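Local coordinates for glutathione S-transferase (Pseudomonas fluorescens, PDB 3M3M), which binds glutathione and probably acts as a glutathione transferase, conjugating the thiol of glutathione to electrophilic substrates, at residues 13-17 against 100-105; 20-24 against 157-162; 48-52 against 65-69. All coordinates share one frame; numbering follows the deposited sequence.

Contact 1: 13-17 against 100-105. With GSH (glutathione), chain B.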
loop_
_atom_site.group_PDB
_atom_site.type_symbol
_atom_site.label_atom_id
_atom_site.label_comp_id
_atom_site.label_asym_id
_atom_site.label_seq_id
_atom_site.Cartn_x
_atom_site.Cartn_y
_atom_site.Cartn_z
ATOM N N GLY A 13 -3.502 -3.083 3.834
ATOM C CA GLY A 13 -2.652 -2.870 2.699
ATOM C C GLY A 13 -1.658 -1.758 3.001
ATOM O O GLY A 13 -0.490 -1.854 2.600
ATOM N N ASN A 14 -2.104 -0.676 3.663
ATOM C CA ASN A 14 -1.173 0.423 3.974
ATOM C C ASN A 14 -0.011 -0.021 4.868
ATOM O O ASN A 14 1.126 0.420 4.703
ATOM C CB ASN A 14 -1.922 1.602 4.602
ATOM C CG ASN A 14 -2.895 2.210 3.597
ATOM O OD1 ASN A 14 -4.121 2.338 3.897
ATOM N ND2 ASN A 14 -2.368 2.587 2.423
ATOM N N CYS A 15 -0.282 -0.962 5.780
ATOM C CA CYS A 15 0.774 -1.506 6.641
ATOM C C CYS A 15 1.636 -2.559 5.917
ATOM O O CYS A 15 2.868 -2.643 6.171
ATOM C CB CYS A 15 0.098 -2.172 7.872
ATOM S SG CYS A 15 -0.752 -0.944 8.919
ATOM N N TYR A 16 1.012 -3.375 5.038
ATOM C CA TYR A 16 1.775 -4.292 4.216
ATOM C C TYR A 16 2.876 -3.592 3.394
ATOM O O TYR A 16 4.013 -4.092 3.243
ATOM C CB TYR A 16 0.826 -5.050 3.275
ATOM C CG TYR A 16 1.566 -5.991 2.323
ATOM C CD1 TYR A 16 2.703 -6.778 2.754
ATOM C CD2 TYR A 16 1.139 -6.049 0.979
ATOM C CE1 TYR A 16 3.368 -7.637 1.810
ATOM C CE2 TYR A 16 1.796 -6.900 0.030
ATOM C CZ TYR A 16 2.888 -7.706 0.501
ATOM O OH TYR A 16 3.560 -8.494 -0.432
ATOM N N LYS A 17 2.595 -2.372 2.867
ATOM C CA LYS A 17 3.638 -1.629 2.200
ATOM C C LYS A 17 4.902 -1.522 3.029
ATOM O O LYS A 17 6.003 -1.671 2.453
ATOM C CB LYS A 17 3.203 -0.135 1.994
ATOM C CG LYS A 17 2.031 0.035 1.038
ATOM C CD LYS A 17 1.452 1.441 1.193
ATOM C CE LYS A 17 0.202 1.572 0.334
ATOM N NZ LYS A 17 -0.414 2.965 0.446
ATOM N N GLU A 100 -2.131 6.916 -6.007
ATOM C CA GLU A 100 -2.628 5.744 -5.212
ATOM C C GLU A 100 -3.508 6.169 -3.994
ATOM O O GLU A 100 -4.630 5.556 -3.760
ATOM C CB GLU A 100 -1.443 4.908 -4.688
ATOM C CG GLU A 100 -1.905 3.692 -3.852
ATOM C CD GLU A 100 -1.836 3.926 -2.319
ATOM O OE1 GLU A 100 -1.110 4.816 -1.862
ATOM O OE2 GLU A 100 -2.405 3.123 -1.575
ATOM N N GLN A 101 -3.115 7.263 -3.321
ATOM C CA GLN A 101 -3.857 7.727 -2.159
ATOM C C GLN A 101 -5.216 8.422 -2.591
ATOM O O GLN A 101 -6.194 8.335 -1.831
ATOM C CB GLN A 101 -2.966 8.718 -1.355
ATOM C CG GLN A 101 -1.867 7.964 -0.585
ATOM C CD GLN A 101 -2.453 7.129 0.580
ATOM O OE1 GLN A 101 -2.272 5.839 0.657
ATOM N NE2 GLN A 101 -3.128 7.787 1.484
ATOM N N TYR A 102 -5.273 9.013 -3.808
ATOM C CA TYR A 102 -6.439 9.860 -4.160
ATOM C C TYR A 102 -7.444 9.074 -5.038
ATOM O O TYR A 102 -8.672 9.130 -4.850
ATOM C CB TYR A 102 -5.963 11.137 -4.903
ATOM C CG TYR A 102 -7.124 12.106 -4.975
ATOM C CD1 TYR A 102 -7.368 12.941 -3.892
ATOM C CD2 TYR A 102 -8.003 12.117 -6.076
ATOM C CE1 TYR A 102 -8.473 13.816 -3.849
ATOM C CE2 TYR A 102 -9.110 13.018 -6.052
ATOM C CZ TYR A 102 -9.296 13.859 -4.931
ATOM O OH TYR A 102 -10.418 14.704 -4.876
ATOM N N SER A 103 -6.907 8.287 -5.964
ATOM C CA SER A 103 -7.687 7.680 -7.043
ATOM C C SER A 103 -7.869 6.179 -6.943
ATOM O O SER A 103 -8.606 5.633 -7.728
ATOM C CB SER A 103 -7.001 8.018 -8.406
ATOM O OG SER A 103 -7.185 9.449 -8.660
ATOM N N HIS A 104 -7.154 5.487 -6.071
ATOM C CA HIS A 104 -7.080 4.024 -6.056
ATOM C C HIS A 104 -7.458 3.468 -4.655
ATOM O O HIS A 104 -8.477 2.857 -4.503
ATOM C CB HIS A 104 -5.651 3.637 -6.438
ATOM C CG HIS A 104 -5.356 2.175 -6.483
ATOM N ND1 HIS A 104 -4.926 1.472 -5.384
ATOM C CD2 HIS A 104 -5.354 1.307 -7.510
ATOM C CE1 HIS A 104 -4.706 0.224 -5.727
ATOM N NE2 HIS A 104 -4.977 0.092 -7.005
ATOM N N GLU A 105 -6.634 3.788 -3.656
ATOM C CA GLU A 105 -6.891 3.275 -2.304
ATOM C C GLU A 105 -8.391 3.443 -1.821
ATOM O O GLU A 105 -9.014 2.483 -1.357
ATOM C CB GLU A 105 -5.822 3.831 -1.281
ATOM C CG GLU A 105 -5.660 2.980 -0.031
ATOM C CD GLU A 105 -6.607 3.298 1.071
ATOM O OE1 GLU A 105 -7.641 4.027 0.840
ATOM O OE2 GLU A 105 -6.385 2.789 2.230
HETATM N N1 GSH B . -3.267 7.839 4.167
HETATM C CA1 GSH B . -2.937 6.823 5.243
HETATM C C1 GSH B . -1.709 5.981 4.882
HETATM O O11 GSH B . -0.959 5.611 5.832
HETATM O O12 GSH B . -1.540 5.653 3.676
HETATM C CB1 GSH B . -4.217 5.935 5.376
HETATM C CG1 GSH B . -3.912 4.915 6.427
HETATM C CD1 GSH B . -5.206 4.214 6.894
HETATM O OE1 GSH B . -6.436 4.535 6.331
HETATM N N2 GSH B . -5.168 3.261 7.873
HETATM C CA2 GSH B . -6.397 2.593 8.296
HETATM C C2 GSH B . -6.655 3.026 9.673
HETATM O O2 GSH B . -5.612 3.158 10.486
HETATM C CB2 GSH B . -6.113 1.069 8.236
HETATM S SG2 GSH B . -5.773 0.520 6.465
HETATM N N3 GSH B . -7.889 3.293 10.072
HETATM C CA3 GSH B . -8.088 3.637 11.491
HETATM C C3 GSH B . -9.106 4.744 11.698
HETATM O O31 GSH B . -9.671 4.891 12.825
HETATM O O32 GSH B . -9.344 5.527 10.763
#

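Contact 2: 20-24 against 157-162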
loop_
_atom_site.group_PDB
_atom_site.type_symbol
_atom_site.label_atom_id
_atom_site.label_comp_id
_atom_site.label_asym_id
_atom_site.label_seq_id
_atom_site.Cartn_x
_atom_site.Cartn_y
_atom_site.Cartn_z
ATOM N N LEU A 20 6.600 -5.028 3.573
ATOM C CA LEU A 20 7.349 -5.364 2.332
ATOM C C LEU A 20 8.640 -4.552 2.175
ATOM O O LEU A 20 9.731 -5.108 1.925
ATOM C CB LEU A 20 6.419 -5.073 1.112
ATOM C CG LEU A 20 7.015 -5.432 -0.280
ATOM C CD1 LEU A 20 7.707 -6.937 -0.329
ATOM C CD2 LEU A 20 5.829 -5.339 -1.312
HETATM N N MSE A 21 8.525 -3.222 2.370
HETATM C CA MSE A 21 9.754 -2.377 2.246
HETATM C C MSE A 21 10.880 -2.742 3.242
HETATM O O MSE A 21 12.043 -2.867 2.820
HETATM C CB MSE A 21 9.346 -0.939 2.456
HETATM C CG MSE A 21 10.468 0.108 2.362
HETATM SE SE MSE A 21 10.850 0.507 0.439
HETATM C CE MSE A 21 12.030 -0.991 -0.088
ATOM N N LEU A 22 10.514 -2.974 4.501
ATOM C CA LEU A 22 11.512 -3.367 5.484
ATOM C C LEU A 22 12.222 -4.675 5.079
ATOM O O LEU A 22 13.492 -4.776 5.193
ATOM C CB LEU A 22 10.885 -3.445 6.900
ATOM C CG LEU A 22 10.473 -2.056 7.468
ATOM C CD1 LEU A 22 9.488 -2.354 8.604
ATOM C CD2 LEU A 22 11.738 -1.330 7.965
ATOM N N ASN A 23 11.443 -5.662 4.650
ATOM C CA ASN A 23 12.059 -6.956 4.217
ATOM C C ASN A 23 12.885 -6.822 2.936
ATOM O O ASN A 23 13.963 -7.389 2.828
ATOM C CB ASN A 23 10.988 -8.077 4.105
ATOM C CG ASN A 23 10.558 -8.530 5.476
ATOM O OD1 ASN A 23 11.200 -9.452 6.047
ATOM N ND2 ASN A 23 9.590 -7.864 6.079
ATOM N N LEU A 24 12.417 -6.031 1.974
ATOM C CA LEU A 24 13.162 -5.900 0.708
ATOM C C LEU A 24 14.550 -5.271 1.035
ATOM O O LEU A 24 15.526 -5.657 0.407
ATOM C CB LEU A 24 12.453 -4.928 -0.257
ATOM C CG LEU A 24 11.284 -5.603 -0.924
ATOM C CD1 LEU A 24 10.421 -4.432 -1.623
ATOM C CD2 LEU A 24 11.732 -6.703 -2.004
ATOM N N TYR A 157 11.858 -1.320 -10.505
ATOM C CA TYR A 157 10.931 -1.476 -9.369
ATOM C C TYR A 157 11.205 -0.404 -8.377
ATOM O O TYR A 157 12.384 -0.137 -7.998
ATOM C CB TYR A 157 11.246 -2.891 -8.787
ATOM C CG TYR A 157 10.401 -3.356 -7.642
ATOM C CD1 TYR A 157 9.042 -2.986 -7.510
ATOM C CD2 TYR A 157 10.926 -4.296 -6.739
ATOM C CE1 TYR A 157 8.283 -3.490 -6.414
ATOM C CE2 TYR A 157 10.186 -4.806 -5.654
ATOM C CZ TYR A 157 8.850 -4.406 -5.542
ATOM O OH TYR A 157 8.130 -4.891 -4.506
ATOM N N SER A 158 10.103 0.284 -7.918
ATOM C CA SER A 158 10.290 1.446 -7.004
ATOM C C SER A 158 9.162 1.429 -5.974
ATOM O O SER A 158 8.232 0.587 -6.026
ATOM C CB SER A 158 10.146 2.757 -7.815
ATOM O OG SER A 158 8.796 2.961 -8.238
ATOM N N ILE A 159 9.189 2.432 -5.080
ATOM C CA ILE A 159 8.136 2.503 -4.066
ATOM C C ILE A 159 6.807 2.907 -4.679
ATOM O O ILE A 159 5.815 2.816 -4.006
ATOM C CB ILE A 159 8.514 3.537 -2.919
ATOM C CG1 ILE A 159 8.865 4.946 -3.472
ATOM C CG2 ILE A 159 9.775 2.941 -2.177
ATOM C CD1 ILE A 159 9.252 5.936 -2.275
ATOM N N ALA A 160 6.784 3.351 -5.945
ATOM C CA ALA A 160 5.424 3.501 -6.579
ATOM C C ALA A 160 4.792 2.132 -6.784
ATOM O O ALA A 160 3.597 1.975 -6.565
ATOM C CB ALA A 160 5.530 4.181 -7.965
ATOM N N ASP A 161 5.564 1.153 -7.245
ATOM C CA ASP A 161 4.990 -0.220 -7.414
ATOM C C ASP A 161 4.592 -0.775 -6.065
ATOM O O ASP A 161 3.574 -1.409 -5.964
ATOM C CB ASP A 161 6.098 -1.109 -8.046
ATOM C CG ASP A 161 6.576 -0.549 -9.410
ATOM O OD1 ASP A 161 5.804 -0.505 -10.383
ATOM O OD2 ASP A 161 7.733 -0.126 -9.467
ATOM N N ILE A 162 5.467 -0.637 -5.059
ATOM C CA ILE A 162 5.173 -1.155 -3.711
ATOM C C ILE A 162 3.829 -0.501 -3.225
ATOM O O ILE A 162 2.887 -1.216 -2.743
ATOM C CB ILE A 162 6.258 -0.856 -2.756
ATOM C CG1 ILE A 162 7.547 -1.684 -3.142
ATOM C CG2 ILE A 162 5.788 -1.207 -1.295
ATOM C CD1 ILE A 162 8.795 -1.204 -2.430
#

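Contact 3: 48-52 against 65-69. With NA (sodium ion), chain C; GSH (glutathione), chain B.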
loop_
_atom_site.group_PDB
_atom_site.type_symbol
_atom_site.label_atom_id
_atom_site.label_comp_id
_atom_site.label_asym_id
_atom_site.label_seq_id
_atom_site.Cartn_x
_atom_site.Cartn_y
_atom_site.Cartn_z
ATOM N N ALA A 48 -0.785 10.369 20.332
ATOM C CA ALA A 48 0.528 11.021 20.456
ATOM C C ALA A 48 1.495 10.585 19.323
ATOM O O ALA A 48 2.446 11.315 19.036
ATOM C CB ALA A 48 1.190 10.681 21.856
ATOM N N LYS A 49 1.306 9.369 18.770
ATOM C CA LYS A 49 2.206 8.870 17.758
ATOM C C LYS A 49 1.712 9.314 16.353
ATOM O O LYS A 49 2.532 9.847 15.539
ATOM C CB LYS A 49 2.328 7.367 17.751
ATOM C CG LYS A 49 2.841 6.889 19.146
ATOM C CD LYS A 49 2.983 5.367 19.273
ATOM C CE LYS A 49 3.451 5.063 20.807
ATOM N NZ LYS A 49 4.805 5.639 21.056
ATOM N N ASN A 50 0.406 9.203 16.171
ATOM C CA ASN A 50 -0.179 9.764 14.937
ATOM C C ASN A 50 -1.493 10.424 15.307
ATOM O O ASN A 50 -2.482 9.783 15.538
ATOM C CB ASN A 50 -0.428 8.650 13.827
ATOM C CG ASN A 50 -1.066 9.240 12.588
ATOM O OD1 ASN A 50 -1.282 10.454 12.552
ATOM N ND2 ASN A 50 -1.443 8.370 11.591
ATOM N N PRO A 51 -1.529 11.763 15.308
ATOM C CA PRO A 51 -2.729 12.524 15.663
ATOM C C PRO A 51 -3.839 12.298 14.680
ATOM O O PRO A 51 -5.016 12.533 14.996
ATOM C CB PRO A 51 -2.256 14.008 15.713
ATOM C CG PRO A 51 -1.034 13.971 14.869
ATOM C CD PRO A 51 -0.375 12.599 14.991
ATOM N N ASN A 52 -3.510 11.781 13.490
ATOM C CA ASN A 52 -4.545 11.493 12.515
ATOM C C ASN A 52 -5.207 10.135 12.828
ATOM O O ASN A 52 -6.234 9.826 12.227
ATOM C CB ASN A 52 -3.932 11.481 11.078
ATOM C CG ASN A 52 -4.981 11.552 9.995
ATOM O OD1 ASN A 52 -5.897 12.346 10.084
ATOM N ND2 ASN A 52 -4.797 10.770 8.882
ATOM N N CYS A 65 8.105 9.597 15.575
ATOM C CA CYS A 65 7.101 8.763 14.895
ATOM C C CYS A 65 6.760 9.397 13.558
ATOM O O CYS A 65 6.452 10.590 13.539
ATOM C CB CYS A 65 5.808 8.688 15.700
ATOM S SG CYS A 65 6.034 7.577 17.122
ATOM N N LEU A 66 6.862 8.610 12.470
ATOM C CA LEU A 66 6.548 9.100 11.112
ATOM C C LEU A 66 5.269 8.327 10.728
ATOM O O LEU A 66 5.141 7.122 10.987
ATOM C CB LEU A 66 7.678 8.712 10.130
ATOM C CG LEU A 66 9.084 9.257 10.585
ATOM C CD1 LEU A 66 10.124 8.602 9.717
ATOM C CD2 LEU A 66 9.074 10.746 10.417
ATOM N N TRP A 67 4.331 9.034 10.123
ATOM C CA TRP A 67 3.132 8.380 9.683
ATOM C C TRP A 67 2.870 8.775 8.197
ATOM O O TRP A 67 3.674 9.539 7.627
ATOM C CB TRP A 67 1.942 8.713 10.636
ATOM C CG TRP A 67 1.842 10.151 11.101
ATOM C CD1 TRP A 67 2.422 10.725 12.239
ATOM C CD2 TRP A 67 0.979 11.166 10.555
ATOM N NE1 TRP A 67 2.015 12.054 12.361
ATOM C CE2 TRP A 67 1.153 12.335 11.342
ATOM C CE3 TRP A 67 0.052 11.187 9.489
ATOM C CZ2 TRP A 67 0.446 13.509 11.091
ATOM C CZ3 TRP A 67 -0.626 12.387 9.200
ATOM C CH2 TRP A 67 -0.379 13.533 9.974
ATOM N N GLU A 68 1.794 8.211 7.645
ATOM C CA GLU A 68 1.488 8.078 6.232
ATOM C C GLU A 68 2.395 7.003 5.605
ATOM O O GLU A 68 3.499 7.187 5.465
ATOM C CB GLU A 68 1.581 9.400 5.502
ATOM C CG GLU A 68 0.456 10.359 5.860
ATOM C CD GLU A 68 -0.915 9.877 5.469
ATOM O OE1 GLU A 68 -1.052 9.325 4.414
ATOM O OE2 GLU A 68 -1.792 10.176 6.213
ATOM N N SER A 69 1.783 5.905 5.219
ATOM C CA SER A 69 2.511 4.785 4.644
ATOM C C SER A 69 3.364 5.230 3.489
ATOM O O SER A 69 4.504 4.780 3.393
ATOM C CB SER A 69 1.521 3.677 4.140
ATOM O OG SER A 69 0.647 4.144 3.116
HETATM NA NA NA C . 0.278 7.540 2.580
HETATM N N1 GSH B . -3.267 7.839 4.167
HETATM C CA1 GSH B . -2.937 6.823 5.243
HETATM C C1 GSH B . -1.709 5.981 4.882
HETATM O O11 GSH B . -0.959 5.611 5.832
HETATM O O12 GSH B . -1.540 5.653 3.676
HETATM C CB1 GSH B . -4.217 5.935 5.376
HETATM C CG1 GSH B . -3.912 4.915 6.427
HETATM C CD1 GSH B . -5.206 4.214 6.894
HETATM O OE1 GSH B . -6.436 4.535 6.331
HETATM N N2 GSH B . -5.168 3.261 7.873
HETATM C CA2 GSH B . -6.397 2.593 8.296
HETATM C C2 GSH B . -6.655 3.026 9.673
HETATM O O2 GSH B . -5.612 3.158 10.486
HETATM C CB2 GSH B . -6.113 1.069 8.236
HETATM S SG2 GSH B . -5.773 0.520 6.465
HETATM N N3 GSH B . -7.889 3.293 10.072
HETATM C CA3 GSH B . -8.088 3.637 11.491
HETATM C C3 GSH B . -9.106 4.744 11.698
HETATM O O31 GSH B . -9.671 4.891 12.825
HETATM O O32 GSH B . -9.344 5.527 10.763
HETATM O O HOH W 1 4.139 11.876 15.364
HETATM O O HOH W 2 -2.243 8.794 8.677
#

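Contact 1: 13-17 against 100-105
Lys17 and Glu100 meet between helix 13-24 and helix 87-117, their side chains arriving from opposite directions to form a buried salt bridge. Lys17 NZ donates to Glu100 OE2 at 2.8 Å, reaching that oxygen on its syn side but 33° out of the carboxylate plane, and a weak second bond runs from Lys17 NZ to Glu100 OE1 at 3.0 Å. The lysine spans the gap because its chain is fully extended beyond CG, whereas Glu100 bends at chi2 (-99°) to present its carboxylate. Beside this pair, the amide end of Asn14 meets the Glu105 carboxylate, crossing it at about a right angle with the planes 22° apart, and that of Gln101 lies against the amino end of glutathione. In the second shell, Lys17 NZ bonds Ser69 OG and Asn70 OD1, while Glu100 OE1 accepts from Asn70 ND2, fixing both ends of the bridge. Replacing Glu100 with an alanine removes the carboxylate and is likely to leave the buried Lys17 ammonium without this counter-charge and Asn70 ND2 without this acceptor. The axes of segments 13-17 and 100-105 come no closer than 14.1 Å, and long polar side chains bridge the gap, making the interdomain cleft charged, hydrogen-bonding and suited to glutathione.

Contact 2: 20-24 against 157-162
Ile162 CD1 is the centre of the tight part of this contact, which is almost wholly apolar. It meets Leu24 CD1 tip to tip at 3.7 Å, and the selenium of selenomethionine Met21 reaches the same methyl at 3.9 Å, the two side chains crossing at about a right angle. Met21 gets there through a folded chain: bends at chi2 (80°) and chi3 (-81°) turn the selenium towards helix 159-168, where it also lies 3.7 Å from Ile159 CG2. Ile162 CG1 sits beside its own backbone N (chi1 -68°), which sends CD1 towards Leu24 and Met21 and leaves CG2 to touch Leu20. Leu24 CD1 packs as closely on the phenol, approaching the ring obliquely and lying 3.7 Å from Tyr157 OH.

The packing is looser around Leu20, whose CD2 stands 4.1 Å from Ile162 CG2 and 4.0 Å from Tyr157 OH. Even here the touching residues are buried; solvent is nearer on the far side of helix 13-24, where the partly exposed Asn23 binds Tyr29.

Behind the apolar layer, Ser158 and Asp161 close a capping box. Ala160 N donates to Ser158 OG at 3.1 Å, and Ser158 N donates to the anti lone pair of Asp161 OD2 at 2.9 Å. Asp161 OD1 is in turn held by Leu152 N and Trp187 NE1. A serine N-cap paired with an aspartate three residues on is the N-capping box familiar from the C-terminal domain of glutathione transferases; here the helix it starts packs against the first helix of the thioredoxin-like domain.

Contact 3: 48-52 against 65-69
The Trp67 indole lies beneath the amide of Asn50, the two planes only 16° apart. Asn50 OD1 sits 3.1 Å above the ring system, over its centre, and on the same face Asn50 CB makes a CH-pi contact, 4.1 Å from the centroid of the five-membered ring. At the indole edge, in the ring plane, lie Glu68 OE2 and a water. Pro51 CD and Asn52 CB approach obliquely, the first 3.6 Å from Trp67 NE1. Trp67 CG lies between its backbone N and carbonyl carbon (chi1 42°), the orientation that lays the ring under the 48-52 loop.

Asn50 OD1 also accepts from Asn52 N, closing an Asx turn; the donor stands well above the carbonyl plane. Asn50 ND2 binds Lys54 O, so both ends of the amide are held and its rotation over the indole is fixed.

Waters join the two segments. One donates to both Lys49 O and Cys65 O, near the packing of Cys65 SG on Lys49 CB at 3.8 Å. A second accepts from Asn50 ND2 and Asn52 ND2 and donates to Glu68 OE2. That leaves the other oxygen, Glu68 OE1, for the ligand site: it accepts from glutathione N1 at 2.7 Å and binds the sodium ion at 2.9 Å. Next along, Ser69 grips the glutathione carboxylate twice, through its backbone N to O11 at 2.8 Å and its OG to O12. The Glu68 carboxylate probably favours an ammonium at N1, although the nearby sodium ion would work against it.

Strand 65-67 is an outermost strand of the mixed sheet, pairing with strand 57-60 through Leu66 and Leu58. The loop after helix 44-47 packs alongside it, Lys49 forms a salt bridge with Glu59 of strand 57-60, and Glu68 is the N-cap of helix 69-77.

Contacts 1 and 2 both join helix 13-24 of the N-terminal domain to the helical C-terminal domain, with centres about 13 Å apart; contact 1 uses helix 87-117 and contact 2 helix 159-168. Along the chain their segments alternate, whereas contact 3, entirely within the N-terminal domain, is nested inside the loops closed by both. Its centre lies about 16 Å from that of contact 1 and about 20 Å from that of contact 2. Contacts 1 and 3 meet at Lys17 and Ser69 and share the bound glutathione, so the ligand lies where the domains face each other. Contact 2 extends the same interface as a hydrophobic core away from the site.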